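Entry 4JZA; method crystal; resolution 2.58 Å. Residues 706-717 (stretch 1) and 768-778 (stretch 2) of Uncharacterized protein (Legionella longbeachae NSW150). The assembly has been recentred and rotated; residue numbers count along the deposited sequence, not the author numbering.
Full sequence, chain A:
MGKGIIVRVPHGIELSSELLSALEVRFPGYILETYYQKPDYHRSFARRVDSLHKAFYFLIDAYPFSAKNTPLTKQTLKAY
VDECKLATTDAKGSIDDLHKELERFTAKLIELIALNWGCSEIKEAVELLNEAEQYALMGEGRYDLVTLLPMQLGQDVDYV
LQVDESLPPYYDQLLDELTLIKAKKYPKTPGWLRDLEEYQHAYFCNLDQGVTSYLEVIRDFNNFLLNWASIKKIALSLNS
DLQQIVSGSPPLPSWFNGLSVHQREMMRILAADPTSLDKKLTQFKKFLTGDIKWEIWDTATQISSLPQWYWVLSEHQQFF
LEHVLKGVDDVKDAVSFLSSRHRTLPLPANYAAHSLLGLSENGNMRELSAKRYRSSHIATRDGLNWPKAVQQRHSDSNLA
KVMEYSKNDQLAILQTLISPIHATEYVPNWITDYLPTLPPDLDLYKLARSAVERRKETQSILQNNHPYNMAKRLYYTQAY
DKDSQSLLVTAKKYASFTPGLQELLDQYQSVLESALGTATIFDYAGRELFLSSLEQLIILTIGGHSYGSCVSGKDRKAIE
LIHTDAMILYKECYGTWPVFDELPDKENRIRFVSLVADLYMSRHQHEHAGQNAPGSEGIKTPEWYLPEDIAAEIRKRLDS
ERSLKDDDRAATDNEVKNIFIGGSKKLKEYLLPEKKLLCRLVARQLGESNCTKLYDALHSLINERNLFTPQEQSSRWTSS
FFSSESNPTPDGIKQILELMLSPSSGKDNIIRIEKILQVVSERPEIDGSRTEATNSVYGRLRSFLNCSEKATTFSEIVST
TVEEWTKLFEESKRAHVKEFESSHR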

# COMPACT_ATOMS: atom_id res chain seq x y z
N ASN A 706 -42.01 -22.24 33.10
CA ASN A 706 -42.59 -23.52 32.72
C ASN A 706 -42.63 -23.83 31.23
O ASN A 706 -42.60 -24.99 30.82
CB ASN A 706 -44.00 -23.60 33.31
CG ASN A 706 -43.97 -23.99 34.79
OD1 ASN A 706 -42.89 -24.22 35.39
ND2 ASN A 706 -45.16 -24.08 35.39
N LEU A 707 -42.72 -22.77 30.42
CA LEU A 707 -42.91 -22.88 28.99
C LEU A 707 -41.73 -23.50 28.27
O LEU A 707 -41.85 -23.88 27.10
CB LEU A 707 -43.14 -21.48 28.40
CG LEU A 707 -44.38 -20.74 28.84
CD1 LEU A 707 -44.47 -19.38 28.15
CD2 LEU A 707 -45.61 -21.58 28.52
N PHE A 708 -40.58 -23.54 28.96
CA PHE A 708 -39.30 -23.89 28.36
C PHE A 708 -38.86 -25.31 28.66
O PHE A 708 -37.93 -25.82 28.03
CB PHE A 708 -38.25 -22.87 28.83
CG PHE A 708 -38.57 -21.49 28.42
CD1 PHE A 708 -38.29 -21.06 27.15
CD2 PHE A 708 -39.19 -20.62 29.30
CE1 PHE A 708 -38.62 -19.79 26.74
CE2 PHE A 708 -39.53 -19.35 28.90
CZ PHE A 708 -39.24 -18.94 27.63
N THR A 709 -39.54 -25.92 29.63
CA THR A 709 -39.35 -27.29 30.08
C THR A 709 -39.93 -28.19 29.01
O THR A 709 -41.15 -28.19 28.77
CB THR A 709 -40.13 -27.54 31.42
OG1 THR A 709 -39.62 -26.69 32.47
CG2 THR A 709 -40.01 -28.95 31.88
N PRO A 710 -39.07 -28.99 28.36
CA PRO A 710 -39.50 -29.92 27.31
C PRO A 710 -40.21 -31.11 27.90
O PRO A 710 -40.28 -31.21 29.10
CB PRO A 710 -38.16 -30.37 26.68
CG PRO A 710 -37.14 -30.27 27.77
CD PRO A 710 -37.67 -29.23 28.76
N GLN A 711 -40.68 -32.03 27.06
CA GLN A 711 -41.20 -33.32 27.57
C GLN A 711 -40.07 -34.19 28.18
O GLN A 711 -38.88 -33.99 27.90
CB GLN A 711 -41.95 -34.09 26.50
CG GLN A 711 -42.98 -33.22 25.79
CD GLN A 711 -43.80 -34.01 24.80
OE1 GLN A 711 -43.84 -33.69 23.61
NE2 GLN A 711 -44.47 -35.05 25.28
N GLU A 712 -40.47 -35.13 29.04
CA GLU A 712 -39.54 -36.03 29.74
C GLU A 712 -39.40 -37.23 28.80
O GLU A 712 -40.36 -37.98 28.57
CB GLU A 712 -40.06 -36.32 31.18
CG GLU A 712 -39.73 -37.66 31.82
CD GLU A 712 -40.88 -38.66 31.77
OE1 GLU A 712 -40.62 -39.89 31.77
OE2 GLU A 712 -42.05 -38.24 31.77
N GLN A 713 -38.21 -37.36 28.20
CA GLN A 713 -38.01 -38.17 26.98
C GLN A 713 -37.26 -39.45 27.30
O GLN A 713 -36.16 -39.69 26.76
CB GLN A 713 -37.20 -37.39 25.94
CG GLN A 713 -37.74 -36.02 25.54
CD GLN A 713 -36.62 -35.02 25.20
OE1 GLN A 713 -36.31 -34.14 26.01
NE2 GLN A 713 -36.02 -35.15 23.98
N SER A 714 -37.85 -40.28 28.17
CA SER A 714 -37.21 -41.51 28.69
C SER A 714 -36.29 -42.28 27.71
O SER A 714 -35.13 -42.61 28.08
CB SER A 714 -38.26 -42.43 29.31
OG SER A 714 -38.79 -41.80 30.46
N SER A 715 -36.78 -42.53 26.48
CA SER A 715 -36.05 -43.29 25.43
C SER A 715 -34.65 -42.70 25.04
O SER A 715 -33.79 -43.41 24.47
CB SER A 715 -36.93 -43.52 24.17
OG SER A 715 -37.70 -42.39 23.82
N ARG A 716 -34.43 -41.43 25.39
CA ARG A 716 -33.19 -40.74 25.07
C ARG A 716 -32.14 -40.73 26.19
O ARG A 716 -30.96 -40.49 25.92
CB ARG A 716 -33.55 -39.29 24.72
CG ARG A 716 -32.49 -38.51 23.97
CD ARG A 716 -32.82 -37.05 24.03
NE ARG A 716 -31.82 -36.22 23.38
CZ ARG A 716 -31.89 -34.89 23.34
NH1 ARG A 716 -32.91 -34.29 23.92
NH2 ARG A 716 -30.95 -34.15 22.73
N TRP A 717 -32.58 -40.93 27.44
CA TRP A 717 -31.73 -40.83 28.62
C TRP A 717 -31.41 -42.22 29.16
O TRP A 717 -32.28 -43.12 29.22
CB TRP A 717 -32.42 -40.00 29.72
CG TRP A 717 -33.01 -38.70 29.25
CD1 TRP A 717 -34.31 -38.30 29.35
CD2 TRP A 717 -32.32 -37.63 28.58
NE1 TRP A 717 -34.49 -37.06 28.78
CE2 TRP A 717 -33.28 -36.62 28.30
CE3 TRP A 717 -31.00 -37.42 28.19
CZ2 TRP A 717 -32.95 -35.42 27.65
CZ3 TRP A 717 -30.68 -36.22 27.53
CH2 TRP A 717 -31.64 -35.24 27.29
N GLY A 768 -35.11 -30.57 17.91
CA GLY A 768 -36.49 -31.03 17.92
C GLY A 768 -37.11 -31.27 19.28
O GLY A 768 -38.31 -31.51 19.37
N SER A 769 -36.35 -31.18 20.37
CA SER A 769 -36.97 -31.37 21.67
C SER A 769 -37.40 -30.08 22.36
O SER A 769 -38.00 -30.12 23.41
CB SER A 769 -36.02 -32.11 22.57
OG SER A 769 -35.11 -31.19 23.14
N ARG A 770 -37.07 -28.94 21.78
CA ARG A 770 -37.45 -27.65 22.35
C ARG A 770 -38.91 -27.42 22.22
O ARG A 770 -39.50 -27.79 21.21
CB ARG A 770 -36.76 -26.48 21.62
CG ARG A 770 -35.26 -26.45 21.75
CD ARG A 770 -34.67 -25.45 20.80
NE ARG A 770 -33.23 -25.35 20.92
CZ ARG A 770 -32.45 -24.87 19.96
NH1 ARG A 770 -32.99 -24.48 18.84
NH2 ARG A 770 -31.13 -24.79 20.09
N THR A 771 -39.45 -26.71 23.21
CA THR A 771 -40.83 -26.24 23.22
C THR A 771 -41.04 -25.06 22.27
O THR A 771 -40.10 -24.40 21.89
CB THR A 771 -41.20 -25.68 24.60
OG1 THR A 771 -40.40 -24.53 24.88
CG2 THR A 771 -41.01 -26.68 25.68
N GLU A 772 -42.31 -24.76 22.00
CA GLU A 772 -42.72 -23.65 21.19
C GLU A 772 -42.04 -22.34 21.64
O GLU A 772 -41.52 -21.57 20.81
CB GLU A 772 -44.23 -23.52 21.29
CG GLU A 772 -44.89 -22.74 20.16
CD GLU A 772 -46.39 -22.46 20.42
OE1 GLU A 772 -47.03 -21.74 19.63
OE2 GLU A 772 -46.92 -22.93 21.45
N ALA A 773 -42.01 -22.09 22.94
CA ALA A 773 -41.48 -20.84 23.44
C ALA A 773 -39.97 -20.73 23.28
O ALA A 773 -39.46 -19.70 22.82
CB ALA A 773 -41.87 -20.64 24.88
N THR A 774 -39.25 -21.77 23.65
CA THR A 774 -37.80 -21.82 23.41
C THR A 774 -37.46 -21.55 21.95
O THR A 774 -36.59 -20.72 21.65
CB THR A 774 -37.21 -23.17 23.82
OG1 THR A 774 -37.38 -23.37 25.24
CG2 THR A 774 -35.74 -23.23 23.49
N ASN A 775 -38.17 -22.19 21.04
CA ASN A 775 -37.97 -21.86 19.60
C ASN A 775 -38.33 -20.45 19.20
O ASN A 775 -37.74 -19.92 18.26
CB ASN A 775 -38.77 -22.75 18.67
CG ASN A 775 -38.20 -24.13 18.54
OD1 ASN A 775 -37.03 -24.43 18.84
ND2 ASN A 775 -39.06 -25.02 18.18
N SER A 776 -39.32 -19.85 19.84
CA SER A 776 -39.65 -18.48 19.51
C SER A 776 -38.57 -17.54 20.07
O SER A 776 -38.13 -16.61 19.38
CB SER A 776 -41.02 -18.12 20.03
OG SER A 776 -41.23 -16.76 19.89
N VAL A 777 -38.09 -17.79 21.29
CA VAL A 777 -37.05 -16.93 21.83
C VAL A 777 -35.74 -17.01 20.98
O VAL A 777 -35.23 -16.00 20.51
CB VAL A 777 -36.80 -17.24 23.30
CG1 VAL A 777 -35.54 -16.58 23.82
CG2 VAL A 777 -37.99 -16.74 24.12
N TYR A 778 -35.23 -18.21 20.80
CA TYR A 778 -34.00 -18.42 20.04
C TYR A 778 -34.15 -18.06 18.58
O TYR A 778 -33.30 -17.35 17.99
CB TYR A 778 -33.56 -19.89 20.12
CG TYR A 778 -33.04 -20.39 21.46
CD1 TYR A 778 -32.94 -19.55 22.57
CD2 TYR A 778 -32.64 -21.73 21.62
CE1 TYR A 778 -32.47 -20.03 23.78
CE2 TYR A 778 -32.14 -22.20 22.81
CZ TYR A 778 -32.07 -21.36 23.90
OH TYR A 778 -31.58 -21.83 25.10
O HOH W 1 -37.55 -26.22 25.49

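Residues 706-717 and 768-778 of this Legionella longbeachae protein meet where the start of a helix packs against an irregular segment. Stretch 1 leaves a 3-10 segment at Asn-706 and Leu-707, runs as loop or turn through its middle, and forms a short 3-10 segment at 714-716, where Arg-716 N donates to Gln-713 O (2.8 Å) and Trp-717 N to Ser-714 O (3.1 Å). Stretch 2 is loop up to Thr-771 and helix from Glu-772 onward, its first turns closed by bonds such as Asn-775 N to Thr-771 O (3.1 Å) and Val-777 N to Ala-773 O (2.8 Å). The closest CA atoms are those of Phe-708 and Thr-774, 5.6 Å apart; the CA atoms of Pro-710 and Thr-771 are 5.7 Å apart, those of Leu-707 and Ala-773 6.1 Å. Together the stretches bury 417 Å².

Thr-771 is the polar centre of the contact. It occupies the N-cap position, and with chi1 in the p rotamer its OG1 accepts from Thr-774 N (3.2 Å, N-H...O angle 168°), satisfying an amide that the first helical turn leaves without a backbone partner. The same OG1 donates to Leu-707 O at 2.7 Å, the one direct hydrogen bond between the stretches. A hydroxyl suits this place because it can accept and donate at once, so the helix cap also serves as the tie to stretch 1. Its methyl, CG2, packs on the neighbouring loop, 3.4 Å from Thr-709 O and 3.9 Å from Pro-710 CA.

Water 1 adds a second polar link. It donates to Phe-708 O (2.6 Å), accepts from Thr-771 N (3.0 Å) and hydrogen-bonds with Thr-774 OG1 (2.9 Å), joining a carbonyl of stretch 1 to two residues around the helix start.

Beside these polar links lies an apolar patch. Phe-708, buried and in the m rotamer, leaves its backbone sideways, but the end of its ring comes nearer to the helix. Ring atom CE1 lies 3.8 Å from Ala-773 CB and 4.1 Å from Val-777 CG2. Val-777 CG2 sits at the ring edge, as does Thr-774 OG1, 3.1 Å from Phe-708 CD1. Ala-773 and Val-777 are one helical turn apart and both point toward stretch 1, so both methyl-bearing side chains meet the ring. The small Ala-773 side chain also meets Leu-707, CB to CB at 3.8 Å, fitting where two larger side chains converge.

At the other end of the contact, Ser-769 points toward stretch 1 and is covered by it over 67 Å². Pro-710 CB rests 3.3 Å from Ser-769 O, bringing the rigid ring close to the backbone. Gln-713 also points toward stretch 2 and contributes 20 Å² to the buried surface. Arg-716, extended with chi1 to chi3 all t, brings its NH1 to 3.9 Å from Ser-769 OG.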